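Local atomic coordinates of beta sliding clamp (Borrelia burgdorferi, PDB entry 6DJ8), a protein that probably forms a ring-shaped head-to-tail homodimer around DNA and tethers DNA polymerases and other proteins to it, giving them processivity. Residues S280-G285 and P333-D338; G285-R290 and F328-P333; K303-F308 and D341-I346; V372-E377 and T384-P389. All coordinates share one frame; numbering follows the deposited sequence.

Contact 1 of 4, residues S280-G285 and P333-D338; sequences SLVSLG and PNYLYD
Val282 and Tyr335 lie opposite each other on antiparallel strands 280-283 and 335-338. CG of Tyr335 is anti to its backbone N (chi1 167°). The ring meets Val282 with an edge: Val282 CG2 lies near the ring plane, 3.9 Å from Tyr335 CD1. The two side chains cross obliquely. Tyr337, in the next non-hydrogen-bonded pair, has a similar chi1 (-176°). Its ring edge takes Ser280 CB, 3.7 Å from Tyr337 CD1. All four residues are on one face of the sheet. The three hydroxyls bond to backbone oxygens: Ser280 OG to that of Ile365, Tyr335 OH to that of Ser309 and Tyr337 OH to that of Ala340. Phe308 packs against the same face.

Leu281 and Leu336 share the other face, with CB to CB at 4.3 Å. Their backbones exchange two bonds, Leu281 N to Leu336 O at 2.8 Å and Leu336 N to Leu281 O at 2.9 Å. A third bond closes the end of the pairing, Ser283 N to Asn334 O at 2.9 Å. It is nearly straight (172°), but the donor stands above the carbonyl plane. Ser283 is the N-cap residue of helix 284-294, and its CB lies 3.9 Å from Asn334 CB. This is an antiparallel edge pair of the clamp's C-terminal domain, with 335-338 outermost in its sheet, just where the neighbouring strand turns into a helix.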
loop_
_atom_site.group_PDB
_atom_site.type_symbol
_atom_site.label_atom_id
_atom_site.label_comp_id
_atom_site.label_asym_id
_atom_site.label_seq_id
_atom_site.Cartn_x
_atom_site.Cartn_y
_atom_site.Cartn_z
ATOM N N SER A 280 -33.354 -14.411 10.381
ATOM C CA SER A 280 -33.290 -12.988 10.074
ATOM C C SER A 280 -32.958 -12.803 8.604
ATOM O O SER A 280 -32.358 -13.672 7.972
ATOM C CB SER A 280 -32.238 -12.240 10.926
ATOM O OG SER A 280 -30.940 -12.373 10.367
ATOM N N LEU A 281 -33.403 -11.675 8.058
ATOM C CA LEU A 281 -33.125 -11.287 6.680
ATOM C C LEU A 281 -32.601 -9.861 6.732
ATOM O O LEU A 281 -33.301 -8.969 7.224
ATOM C CB LEU A 281 -34.377 -11.359 5.805
ATOM C CG LEU A 281 -34.127 -11.179 4.308
ATOM C CD1 LEU A 281 -33.328 -12.342 3.753
ATOM C CD2 LEU A 281 -35.422 -11.023 3.550
ATOM N N VAL A 282 -31.361 -9.655 6.280
ATOM C CA VAL A 282 -30.673 -8.376 6.457
ATOM C C VAL A 282 -30.175 -7.862 5.113
ATOM O O VAL A 282 -29.647 -8.627 4.296
ATOM C CB VAL A 282 -29.489 -8.484 7.440
ATOM C CG1 VAL A 282 -28.967 -7.087 7.783
ATOM C CG2 VAL A 282 -29.902 -9.240 8.700
ATOM N N SER A 283 -30.330 -6.563 4.898
ATOM C CA SER A 283 -29.794 -5.927 3.706
ATOM C C SER A 283 -28.267 -5.963 3.749
ATOM O O SER A 283 -27.657 -5.516 4.723
ATOM C CB SER A 283 -30.316 -4.494 3.620
ATOM O OG SER A 283 -29.502 -3.700 2.784
ATOM N N LEU A 284 -27.654 -6.501 2.684
ATOM C CA LEU A 284 -26.223 -6.820 2.700
ATOM C C LEU A 284 -25.353 -5.570 2.723
ATOM O O LEU A 284 -24.413 -5.476 3.519
ATOM C CB LEU A 284 -25.862 -7.691 1.492
ATOM C CG LEU A 284 -24.442 -8.277 1.439
ATOM C CD1 LEU A 284 -24.164 -9.202 2.621
ATOM C CD2 LEU A 284 -24.205 -8.990 0.109
ATOM N N GLY A 285 -25.622 -4.615 1.827
ATOM C CA GLY A 285 -24.790 -3.423 1.762
ATOM C C GLY A 285 -24.771 -2.651 3.069
ATOM O O GLY A 285 -23.724 -2.168 3.506
ATOM N N PRO A 333 -36.246 -0.690 6.549
ATOM C CA PRO A 333 -36.559 -1.819 5.658
ATOM C C PRO A 333 -35.327 -2.677 5.409
ATOM O O PRO A 333 -35.267 -3.419 4.450
ATOM C CB PRO A 333 -37.058 -1.138 4.378
ATOM C CG PRO A 333 -36.156 0.075 4.253
ATOM C CD PRO A 333 -35.847 0.453 5.697
ATOM N N ASN A 334 -34.327 -2.552 6.277
ATOM C CA ASN A 334 -33.061 -3.263 6.125
ATOM C C ASN A 334 -32.940 -4.517 6.980
ATOM O O ASN A 334 -31.899 -5.187 6.917
ATOM C CB ASN A 334 -31.897 -2.326 6.452
ATOM C CG ASN A 334 -31.938 -1.055 5.646
ATOM O OD1 ASN A 334 -32.071 -1.102 4.424
ATOM N ND2 ASN A 334 -31.839 0.094 6.323
ATOM N N TYR A 335 -33.951 -4.850 7.780
ATOM C CA TYR A 335 -33.808 -5.959 8.714
ATOM C C TYR A 335 -35.174 -6.536 9.054
ATOM O O TYR A 335 -36.084 -5.794 9.433
ATOM C CB TYR A 335 -33.093 -5.478 9.984
ATOM C CG TYR A 335 -33.138 -6.430 11.154
ATOM C CD1 TYR A 335 -32.169 -7.422 11.306
ATOM C CD2 TYR A 335 -34.120 -6.318 12.126
ATOM C CE1 TYR A 335 -32.195 -8.284 12.388
ATOM C CE2 TYR A 335 -34.161 -7.175 13.202
ATOM C CZ TYR A 335 -33.200 -8.158 13.334
ATOM O OH TYR A 335 -33.249 -9.014 14.417
ATOM N N LEU A 336 -35.305 -7.854 8.936
ATOM C CA LEU A 336 -36.504 -8.584 9.331
ATOM C C LEU A 336 -36.058 -9.738 10.212
ATOM O O LEU A 336 -35.008 -10.343 9.967
ATOM C CB LEU A 336 -37.297 -9.127 8.124
ATOM C CG LEU A 336 -37.942 -8.177 7.106
ATOM C CD1 LEU A 336 -36.910 -7.464 6.234
ATOM C CD2 LEU A 336 -38.932 -8.927 6.235
ATOM N N TYR A 337 -36.838 -10.030 11.247
ATOM C CA TYR A 337 -36.471 -11.062 12.205
ATOM C C TYR A 337 -37.697 -11.787 12.725
ATOM O O TYR A 337 -38.691 -11.151 13.081
ATOM C CB TYR A 337 -35.754 -10.491 13.406
ATOM C CG TYR A 337 -35.274 -11.540 14.371
ATOM C CD1 TYR A 337 -34.327 -12.479 13.976
ATOM C CD2 TYR A 337 -35.743 -11.581 15.684
ATOM C CE1 TYR A 337 -33.854 -13.423 14.848
ATOM C CE2 TYR A 337 -35.274 -12.531 16.573
ATOM C CZ TYR A 337 -34.314 -13.444 16.140
ATOM O OH TYR A 337 -33.818 -14.395 16.995
ATOM N N ASP A 338 -37.600 -13.112 12.798
ATOM C CA ASP A 338 -38.639 -13.954 13.387
ATOM C C ASP A 338 -37.963 -14.889 14.390
ATOM O O ASP A 338 -37.309 -15.858 13.989
ATOM C CB ASP A 338 -39.376 -14.720 12.302
ATOM C CG ASP A 338 -40.553 -15.505 12.839
ATOM O OD1 ASP A 338 -40.372 -16.342 13.747
ATOM O OD2 ASP A 338 -41.673 -15.254 12.354
#

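Contact 2 of 4, residues G285-R290 and F328-P333; sequences GILKDR and FFIKDP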
loop_
_atom_site.group_PDB
_atom_site.type_symbol
_atom_site.label_atom_id
_atom_site.label_comp_id
_atom_site.label_asym_id
_atom_site.label_seq_id
_atom_site.Cartn_x
_atom_site.Cartn_y
_atom_site.Cartn_z
ATOM N N GLY A 285 -25.622 -4.615 1.827
ATOM C CA GLY A 285 -24.790 -3.423 1.762
ATOM C C GLY A 285 -24.771 -2.651 3.069
ATOM O O GLY A 285 -23.724 -2.168 3.506
ATOM N N ILE A 286 -25.926 -2.547 3.722
ATOM C CA ILE A 286 -25.999 -1.829 4.990
ATOM C C ILE A 286 -25.331 -2.630 6.099
ATOM O O ILE A 286 -24.642 -2.067 6.963
ATOM C CB ILE A 286 -27.459 -1.469 5.304
ATOM C CG1 ILE A 286 -27.848 -0.250 4.461
ATOM C CG2 ILE A 286 -27.642 -1.176 6.787
ATOM C CD1 ILE A 286 -29.173 -0.335 3.822
ATOM N N LEU A 287 -25.497 -3.953 6.092
ATOM C CA LEU A 287 -24.740 -4.769 7.034
ATOM C C LEU A 287 -23.238 -4.529 6.869
ATOM O O LEU A 287 -22.522 -4.313 7.855
ATOM C CB LEU A 287 -25.071 -6.249 6.848
ATOM C CG LEU A 287 -24.351 -7.146 7.852
ATOM C CD1 LEU A 287 -24.616 -6.639 9.275
ATOM C CD2 LEU A 287 -24.834 -8.594 7.680
ATOM N N LYS A 288 -22.742 -4.556 5.624
ATOM C CA LYS A 288 -21.307 -4.349 5.408
ATOM C C LYS A 288 -20.856 -2.998 5.944
ATOM O O LYS A 288 -19.834 -2.901 6.628
ATOM C CB LYS A 288 -20.953 -4.446 3.926
ATOM C CG LYS A 288 -20.924 -5.838 3.336
ATOM C CD LYS A 288 -20.241 -5.782 1.978
ATOM C CE LYS A 288 -20.981 -6.622 0.966
ATOM N NZ LYS A 288 -20.442 -6.452 -0.407
ATOM N N ASP A 289 -21.615 -1.942 5.640
ATOM C CA ASP A 289 -21.244 -0.591 6.062
ATOM C C ASP A 289 -21.171 -0.489 7.584
ATOM O O ASP A 289 -20.209 0.057 8.136
ATOM C CB ASP A 289 -22.251 0.407 5.489
ATOM C CG ASP A 289 -22.103 1.792 6.073
ATOM O OD1 ASP A 289 -22.662 2.048 7.156
ATOM O OD2 ASP A 289 -21.414 2.621 5.453
ATOM N N ARG A 290 -22.171 -1.043 8.278
ATOM C CA ARG A 290 -22.226 -0.930 9.733
ATOM C C ARG A 290 -21.148 -1.763 10.409
ATOM O O ARG A 290 -20.610 -1.362 11.454
ATOM C CB ARG A 290 -23.608 -1.347 10.245
ATOM C CG ARG A 290 -24.742 -0.464 9.735
ATOM C CD ARG A 290 -24.457 1.038 9.895
ATOM N NE ARG A 290 -25.687 1.816 9.700
ATOM C CZ ARG A 290 -26.056 2.368 8.547
ATOM N NH1 ARG A 290 -25.286 2.246 7.475
ATOM N NH2 ARG A 290 -27.189 3.056 8.467
ATOM N N PHE A 328 -24.393 0.261 17.088
ATOM C CA PHE A 328 -25.090 0.557 15.845
ATOM C C PHE A 328 -26.287 -0.363 15.678
ATOM O O PHE A 328 -26.229 -1.552 16.005
ATOM C CB PHE A 328 -24.195 0.396 14.630
ATOM C CG PHE A 328 -22.971 1.303 14.647
ATOM C CD1 PHE A 328 -21.842 0.939 15.362
ATOM C CD2 PHE A 328 -22.969 2.499 13.954
ATOM C CE1 PHE A 328 -20.694 1.771 15.391
ATOM C CE2 PHE A 328 -21.842 3.337 13.979
ATOM C CZ PHE A 328 -20.706 2.957 14.695
ATOM N N PHE A 329 -27.339 0.192 15.081
ATOM C CA PHE A 329 -28.609 -0.488 14.896
ATOM C C PHE A 329 -28.965 -0.541 13.417
ATOM O O PHE A 329 -28.702 0.406 12.666
ATOM C CB PHE A 329 -29.706 0.231 15.682
ATOM C CG PHE A 329 -29.493 0.202 17.161
ATOM C CD1 PHE A 329 -28.706 1.168 17.783
ATOM C CD2 PHE A 329 -30.090 -0.790 17.940
ATOM C CE1 PHE A 329 -28.510 1.143 19.154
ATOM C CE2 PHE A 329 -29.904 -0.820 19.310
ATOM C CZ PHE A 329 -29.108 0.151 19.918
ATOM N N ILE A 330 -29.562 -1.659 13.010
ATOM C CA ILE A 330 -30.095 -1.848 11.669
ATOM C C ILE A 330 -31.567 -2.197 11.806
ATOM O O ILE A 330 -31.918 -3.115 12.560
ATOM C CB ILE A 330 -29.337 -2.948 10.910
ATOM C CG1 ILE A 330 -27.861 -2.564 10.761
ATOM C CG2 ILE A 330 -30.000 -3.213 9.554
ATOM C CD1 ILE A 330 -26.963 -3.665 10.086
ATOM N N LYS A 331 -32.423 -1.446 11.112
ATOM C CA LYS A 331 -33.867 -1.559 11.287
ATOM C C LYS A 331 -34.555 -1.634 9.930
ATOM O O LYS A 331 -33.906 -1.589 8.881
ATOM C CB LYS A 331 -34.417 -0.384 12.100
ATOM C CG LYS A 331 -33.742 -0.178 13.453
ATOM C CD LYS A 331 -34.257 1.103 14.145
ATOM C CE LYS A 331 -33.652 1.252 15.539
ATOM N NZ LYS A 331 -34.058 2.537 16.206
ATOM N N ASP A 332 -35.883 -1.738 9.965
ATOM C CA ASP A 332 -36.682 -1.748 8.748
ATOM C C ASP A 332 -36.329 -0.539 7.881
ATOM O O ASP A 332 -36.114 0.557 8.410
ATOM C CB ASP A 332 -38.170 -1.744 9.110
ATOM C CG ASP A 332 -39.073 -1.710 7.893
ATOM O OD1 ASP A 332 -39.340 -0.607 7.372
ATOM O OD2 ASP A 332 -39.508 -2.794 7.455
ATOM N N PRO A 333 -36.246 -0.690 6.549
ATOM C CA PRO A 333 -36.559 -1.819 5.658
ATOM C C PRO A 333 -35.327 -2.677 5.409
ATOM O O PRO A 333 -35.267 -3.419 4.450
ATOM C CB PRO A 333 -37.058 -1.138 4.378
ATOM C CG PRO A 333 -36.156 0.075 4.253
ATOM C CD PRO A 333 -35.847 0.453 5.697
HETATM O O HOH W 1 -26.598 2.027 12.255
HETATM O O HOH W 2 -29.366 2.189 10.219
#
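Helix 284-294 packs over strand 325-331, a helix-on-sheet contact in the C-terminal domain of the clamp, next to the second subunit. The short segments run almost antiparallel, at 176°. Gly285 O accepts the helical bond from Asp289 N. Ile286 points its CB toward the strand, and its CG2 sits 4.2 Å from Ile330 CG2. The two isoleucines slide past each other in opposite directions. The same CG2 also covers one face of the Arg290 guanidinium, over its centre. Leu287 crosses Ile330 at about a right angle, with Leu287 CD1 3.9 Å from Ile330 CD1. Phe351 and Ile355 of helix 348-355 also pack on Leu287.

Asp289 serves its neighbour. Its OD1 forms a salt bridge to Arg290 NH1 at 2.7 Å, met from above the carboxylate plane, and a second one to Arg293 NE. Arg290 has the largest share on the helix side. Its CG is anti to the carbonyl carbon (chi1 -62°) and rests 3.9 Å from Ile330 CG1. The chain then bends at chi2 (-49°). Phe95 of the second subunit makes a cation-pi contact with this arginine. The guanidinium reaches the strand through two waters, which probably help to hold its rotation. Water 2 links Arg290 NH2 to Phe329 O. Water 1 lies in the guanidinium plane, accepts from Arg290 NE at 2.7 Å and donates to Phe329 O, also at 2.7 Å.

Contact 3 of 4, residues K303-F308 and D341-I346; sequences KLVLTF and DEVMAI
Six backbone hydrogen bonds join strands 303-308 and 342-346, which run antiparallel with a twist (155°). They come in pairs at Leu304 with Ile346, Leu306 with Met344, and Phe308 with Glu342. The shortest is Leu306 N to Met344 O at 2.7 Å, with the donor nearly along the C=O axis. The longest is Glu342 N to Phe308 O at 3.2 Å, at the Phe308 end of the pairing. Between the pairs, CA-H...O contacts support the same carbonyls. The closest is Ala345 CA to Leu304 O at 3.2 Å.

Apolar contacts fill the face bearing Leu304, Leu306, Phe308, Met344 and Ile346. CG2 of Ile346 takes the crowded position between N and the carbonyl carbon. There it meets Leu306 CD1 at 3.9 Å. Met344 is also held in the crowded position (chi1 63°), which lays its CG 4.0 Å from Leu306 CB. Its SD lies obliquely to the Phe308 ring, 4.4 Å from CE1. Glu342 starts on this face, but its end leads away, and its OE1 bonds to Ser369 OG. Ile348 and Phe351 of helix 348-355 cover Leu304.

On the other face, Val305 CG1 touches Val343 CG1 at 3.7 Å. Thr307 lies side by side with Val343. Lys303 is extended, so its CE passes 3.6 Å from Ala345 CB before NZ bonds to Leu392 O, and the Ala345 backbone bonds on to Met390 near the C-terminus. The pair is a regular antiparallel strand pair of the four-stranded sheet in the C-terminal domain, with its leucine, methionine and phenylalanine face turned to the domain core.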
loop_
_atom_site.group_PDB
_atom_site.type_symbol
_atom_site.label_atom_id
_atom_site.label_comp_id
_atom_site.label_asym_id
_atom_site.label_seq_id
_atom_site.Cartn_x
_atom_site.Cartn_y
_atom_site.Cartn_z
ATOM N N LYS A 303 -14.194 -9.734 19.193
ATOM C CA LYS A 303 -15.489 -10.084 19.784
ATOM C C LYS A 303 -16.499 -8.989 19.480
ATOM O O LYS A 303 -16.407 -7.877 20.013
ATOM C CB LYS A 303 -15.377 -10.283 21.294
ATOM C CG LYS A 303 -16.716 -10.694 21.954
ATOM C CD LYS A 303 -16.560 -11.081 23.427
ATOM C CE LYS A 303 -17.919 -11.125 24.116
ATOM N NZ LYS A 303 -17.871 -11.305 25.604
ATOM N N LEU A 304 -17.451 -9.298 18.615
ATOM C CA LEU A 304 -18.569 -8.423 18.301
ATOM C C LEU A 304 -19.822 -8.980 18.971
ATOM O O LEU A 304 -20.098 -10.171 18.846
ATOM C CB LEU A 304 -18.761 -8.355 16.791
ATOM C CG LEU A 304 -20.025 -7.680 16.285
ATOM C CD1 LEU A 304 -19.935 -6.181 16.595
ATOM C CD2 LEU A 304 -20.159 -7.940 14.789
ATOM N N VAL A 305 -20.569 -8.143 19.696
ATOM C CA VAL A 305 -21.792 -8.601 20.363
ATOM C C VAL A 305 -22.997 -8.202 19.521
ATOM O O VAL A 305 -23.228 -7.008 19.271
ATOM C CB VAL A 305 -21.917 -8.051 21.790
ATOM C CG1 VAL A 305 -23.289 -8.461 22.391
ATOM C CG2 VAL A 305 -20.783 -8.560 22.653
ATOM N N LEU A 306 -23.773 -9.206 19.102
ATOM C CA LEU A 306 -24.961 -9.021 18.281
ATOM C C LEU A 306 -26.202 -9.226 19.129
ATOM O O LEU A 306 -26.276 -10.188 19.896
ATOM C CB LEU A 306 -25.017 -10.026 17.121
ATOM C CG LEU A 306 -23.875 -10.050 16.121
ATOM C CD1 LEU A 306 -24.100 -11.135 15.081
ATOM C CD2 LEU A 306 -23.775 -8.679 15.483
ATOM N N THR A 307 -27.188 -8.347 18.973
ATOM C CA THR A 307 -28.482 -8.548 19.615
ATOM C C THR A 307 -29.571 -8.539 18.555
ATOM O O THR A 307 -29.793 -7.512 17.895
ATOM C CB THR A 307 -28.761 -7.492 20.681
ATOM O OG1 THR A 307 -27.711 -7.527 21.641
ATOM C CG2 THR A 307 -30.098 -7.814 21.405
ATOM N N PHE A 308 -30.246 -9.684 18.403
ATOM C CA PHE A 308 -31.366 -9.836 17.485
ATOM C C PHE A 308 -32.670 -9.624 18.248
ATOM O O PHE A 308 -32.947 -10.338 19.220
ATOM C CB PHE A 308 -31.391 -11.227 16.849
ATOM C CG PHE A 308 -30.319 -11.469 15.826
ATOM C CD1 PHE A 308 -29.063 -11.887 16.204
ATOM C CD2 PHE A 308 -30.592 -11.323 14.479
ATOM C CE1 PHE A 308 -28.101 -12.132 15.256
ATOM C CE2 PHE A 308 -29.643 -11.579 13.540
ATOM C CZ PHE A 308 -28.394 -11.973 13.925
ATOM N N ASP A 341 -35.627 -13.055 21.585
ATOM C CA ASP A 341 -34.549 -12.110 21.865
ATOM C C ASP A 341 -33.261 -12.878 22.132
ATOM O O ASP A 341 -33.198 -13.692 23.057
ATOM C CB ASP A 341 -34.903 -11.217 23.050
ATOM C CG ASP A 341 -35.885 -10.129 22.678
ATOM O OD1 ASP A 341 -36.315 -10.099 21.505
ATOM O OD2 ASP A 341 -36.221 -9.299 23.550
ATOM N N GLU A 342 -32.233 -12.628 21.321
ATOM C CA GLU A 342 -31.010 -13.415 21.368
ATOM C C GLU A 342 -29.808 -12.488 21.331
ATOM O O GLU A 342 -29.699 -11.646 20.437
ATOM C CB GLU A 342 -30.936 -14.403 20.200
ATOM C CG GLU A 342 -31.984 -15.513 20.272
ATOM C CD GLU A 342 -31.757 -16.460 21.436
ATOM O OE1 GLU A 342 -30.599 -16.883 21.657
ATOM O OE2 GLU A 342 -32.738 -16.779 22.130
ATOM N N VAL A 343 -28.912 -12.655 22.298
ATOM C CA VAL A 343 -27.653 -11.930 22.357
ATOM C C VAL A 343 -26.535 -12.942 22.172
ATOM O O VAL A 343 -26.550 -14.008 22.795
ATOM C CB VAL A 343 -27.486 -11.175 23.687
ATOM C CG1 VAL A 343 -26.201 -10.359 23.658
ATOM C CG2 VAL A 343 -28.696 -10.286 23.967
ATOM N N MET A 344 -25.598 -12.617 21.292
ATOM C CA MET A 344 -24.476 -13.546 21.038
ATOM C C MET A 344 -23.232 -12.773 20.616
ATOM O O MET A 344 -23.350 -11.681 20.121
ATOM C CB MET A 344 -24.834 -14.497 19.903
ATOM C CG MET A 344 -25.052 -13.760 18.633
ATOM S SD MET A 344 -25.230 -14.827 17.248
ATOM C CE MET A 344 -26.755 -15.644 17.683
ATOM N N ALA A 345 -22.084 -13.374 20.855
ATOM C CA ALA A 345 -20.814 -12.816 20.437
ATOM C C ALA A 345 -20.306 -13.600 19.237
ATOM O O ALA A 345 -20.476 -14.826 19.165
ATOM C CB ALA A 345 -19.790 -12.860 21.576
ATOM N N ILE A 346 -19.673 -12.889 18.305
ATOM C CA ILE A 346 -19.166 -13.482 17.075
ATOM C C ILE A 346 -17.871 -12.781 16.700
ATOM O O ILE A 346 -17.665 -11.610 17.024
ATOM C CB ILE A 346 -20.181 -13.382 15.923
ATOM C CG1 ILE A 346 -19.753 -14.264 14.755
ATOM C CG2 ILE A 346 -20.339 -11.952 15.461
ATOM C CD1 ILE A 346 -20.776 -14.332 13.646
#

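Contact 4 of 4, residues V372-E377 and T384-P389; sequences VLKLSE and THLIMP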
loop_
_atom_site.group_PDB
_atom_site.type_symbol
_atom_site.label_atom_id
_atom_site.label_comp_id
_atom_site.label_asym_id
_atom_site.label_seq_id
_atom_site.Cartn_x
_atom_site.Cartn_y
_atom_site.Cartn_z
ATOM N N VAL A 372 -24.590 -22.671 16.282
ATOM C CA VAL A 372 -23.935 -22.172 15.090
ATOM C C VAL A 372 -24.837 -21.190 14.354
ATOM O O VAL A 372 -26.041 -21.411 14.194
ATOM C CB VAL A 372 -23.541 -23.364 14.200
ATOM C CG1 VAL A 372 -24.782 -24.101 13.724
ATOM C CG2 VAL A 372 -22.745 -22.918 13.046
ATOM N N LEU A 373 -24.230 -20.109 13.885
ATOM C CA LEU A 373 -24.877 -19.147 13.009
ATOM C C LEU A 373 -24.728 -19.617 11.566
ATOM O O LEU A 373 -23.626 -19.977 11.135
ATOM C CB LEU A 373 -24.236 -17.769 13.191
ATOM C CG LEU A 373 -25.053 -16.521 12.922
ATOM C CD1 LEU A 373 -26.127 -16.417 13.965
ATOM C CD2 LEU A 373 -24.161 -15.292 12.953
ATOM N N LYS A 374 -25.827 -19.614 10.823
ATOM C CA LYS A 374 -25.818 -20.038 9.431
ATOM C C LYS A 374 -26.094 -18.849 8.529
ATOM O O LYS A 374 -27.078 -18.125 8.727
ATOM C CB LYS A 374 -26.846 -21.136 9.169
ATOM C CG LYS A 374 -26.965 -21.507 7.695
ATOM C CD LYS A 374 -27.760 -22.810 7.527
ATOM C CE LYS A 374 -29.244 -22.541 7.322
ATOM N NZ LYS A 374 -29.507 -21.629 6.176
ATOM N N LEU A 375 -25.214 -18.645 7.556
ATOM C CA LEU A 375 -25.348 -17.590 6.565
ATOM C C LEU A 375 -25.624 -18.195 5.206
ATOM O O LEU A 375 -24.915 -19.113 4.785
ATOM C CB LEU A 375 -24.073 -16.744 6.473
ATOM C CG LEU A 375 -23.771 -15.647 7.482
ATOM C CD1 LEU A 375 -23.970 -16.123 8.887
ATOM C CD2 LEU A 375 -22.296 -15.112 7.259
ATOM N N SER A 376 -26.605 -17.643 4.503
ATOM C CA SER A 376 -26.933 -18.110 3.170
ATOM C C SER A 376 -27.585 -16.982 2.389
ATOM O O SER A 376 -28.038 -15.979 2.952
ATOM C CB SER A 376 -27.871 -19.317 3.232
ATOM O OG SER A 376 -28.997 -19.001 4.026
ATOM N N GLU A 377 -27.648 -17.178 1.078
ATOM C CA GLU A 377 -28.319 -16.340 0.098
ATOM C C GLU A 377 -29.736 -16.861 -0.112
ATOM O O GLU A 377 -29.939 -18.080 -0.164
ATOM C CB GLU A 377 -27.564 -16.344 -1.231
ATOM C CG GLU A 377 -26.278 -15.532 -1.220
ATOM C CD GLU A 377 -25.422 -15.702 -2.477
ATOM O OE1 GLU A 377 -25.490 -16.779 -3.103
ATOM O OE2 GLU A 377 -24.667 -14.766 -2.829
ATOM N N THR A 384 -23.679 -22.713 1.836
ATOM C CA THR A 384 -23.928 -22.513 3.259
ATOM C C THR A 384 -22.633 -22.101 3.933
ATOM O O THR A 384 -21.584 -22.706 3.683
ATOM C CB THR A 384 -24.472 -23.791 3.909
ATOM O OG1 THR A 384 -25.736 -24.093 3.339
ATOM C CG2 THR A 384 -24.623 -23.626 5.399
ATOM N N HIS A 385 -22.701 -21.080 4.782
ATOM C CA HIS A 385 -21.578 -20.698 5.625
ATOM C C HIS A 385 -22.009 -20.686 7.086
ATOM O O HIS A 385 -23.033 -20.085 7.444
ATOM C CB HIS A 385 -20.994 -19.340 5.238
ATOM C CG HIS A 385 -19.688 -19.054 5.909
ATOM N ND1 HIS A 385 -18.488 -19.585 5.474
ATOM C CD2 HIS A 385 -19.403 -18.336 7.023
ATOM C CE1 HIS A 385 -17.517 -19.170 6.270
ATOM N NE2 HIS A 385 -18.044 -18.406 7.215
ATOM N N LEU A 386 -21.216 -21.344 7.916
ATOM C CA LEU A 386 -21.479 -21.502 9.334
ATOM C C LEU A 386 -20.384 -20.808 10.119
ATOM O O LEU A 386 -19.208 -20.881 9.750
ATOM C CB LEU A 386 -21.542 -22.981 9.719
ATOM C CG LEU A 386 -22.515 -23.860 8.927
ATOM C CD1 LEU A 386 -22.383 -25.332 9.351
ATOM C CD2 LEU A 386 -23.977 -23.397 9.096
ATOM N N ILE A 387 -20.775 -20.141 11.201
ATOM C CA ILE A 387 -19.845 -19.481 12.101
ATOM C C ILE A 387 -20.230 -19.855 13.522
ATOM O O ILE A 387 -21.369 -19.613 13.943
ATOM C CB ILE A 387 -19.853 -17.951 11.923
ATOM C CG1 ILE A 387 -19.522 -17.580 10.475
ATOM C CG2 ILE A 387 -18.868 -17.308 12.886
ATOM C CD1 ILE A 387 -19.719 -16.103 10.149
ATOM N N MET A 388 -19.294 -20.436 14.255
ATOM C CA MET A 388 -19.559 -20.748 15.653
ATOM C C MET A 388 -19.508 -19.457 16.466
ATOM O O MET A 388 -18.595 -18.641 16.276
ATOM C CB MET A 388 -18.558 -21.775 16.189
ATOM C CG MET A 388 -18.957 -22.401 17.525
ATOM S SD MET A 388 -20.457 -23.412 17.447
ATOM C CE MET A 388 -20.598 -24.027 19.133
ATOM N N PRO A 389 -20.478 -19.210 17.335
ATOM C CA PRO A 389 -20.416 -18.017 18.177
ATOM C C PRO A 389 -19.281 -18.121 19.179
ATOM O O PRO A 389 -18.819 -19.208 19.531
ATOM C CB PRO A 389 -21.780 -17.983 18.883
ATOM C CG PRO A 389 -22.232 -19.412 18.901
ATOM C CD PRO A 389 -21.723 -19.962 17.587
#
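The aliphatic part of Lys374 crosses Leu386 and Thr384 obliquely. Its CB meets Leu386 CD2 at 3.7 Å. CG is anti to the backbone N (chi1 174°) and touches both Leu386 CD2 and Thr384 CG2. CD lies 3.9 Å from Thr384 CG2. The chain then bends at chi3 (92°) and chi4, and NZ makes a weak hydrogen bond to Gln366 OE1. The charge is thus carried toward the next strand.

The backbones form a beta hairpin. Leu375 N to His385 O is short at 2.6 Å and almost straight (174°). Leu373 and Ile387 exchange two further bonds. On the face away from Lys374, Leu375 CD2 meets Ile387 CD1 at 4.0 Å. That Ile387 CD1 also lies in the plane of the His385 ring, at its edge.

At the open end, Val372 CG2 presses on Leu386 CB at 3.5 Å. Pro389 CD packs on Val372 CA at 4.0 Å. Val372 and Met388 also pack on the bound peptide natural product, so this end of the hairpin forms part of its binding site. Strand 362-367 flanks the hairpin on the 373-376 side and strand 202-211 on the 383-387 side, while helix 348-355 covers Leu375 and His385 and strand 342-347 packs on Leu373 and Ile387.

All four contacts lie in the C-terminal domain. Contacts 1 and 2 are closest, with centres about 8 Å apart. They share Gly285, Pro333 and helix 284-294. Contact 3 crosses both along the chain, its segments alternating with theirs. Contact 4 follows. Contacts 1 and 4 belong to one large antiparallel sheet. Contact 3 pairs two strands of the four-stranded sheet, and contact 2 sets helix 284-294 against strand 325-331 of that sheet. Phe308 of contact 3 packs on Tyr335 and Tyr337 of contact 1, and Ile346 packs on Leu373 and Ile387 of contact 4. The two sheets are joined through side chains, between the subunit interface at contact 2 and the peptide site at contact 4.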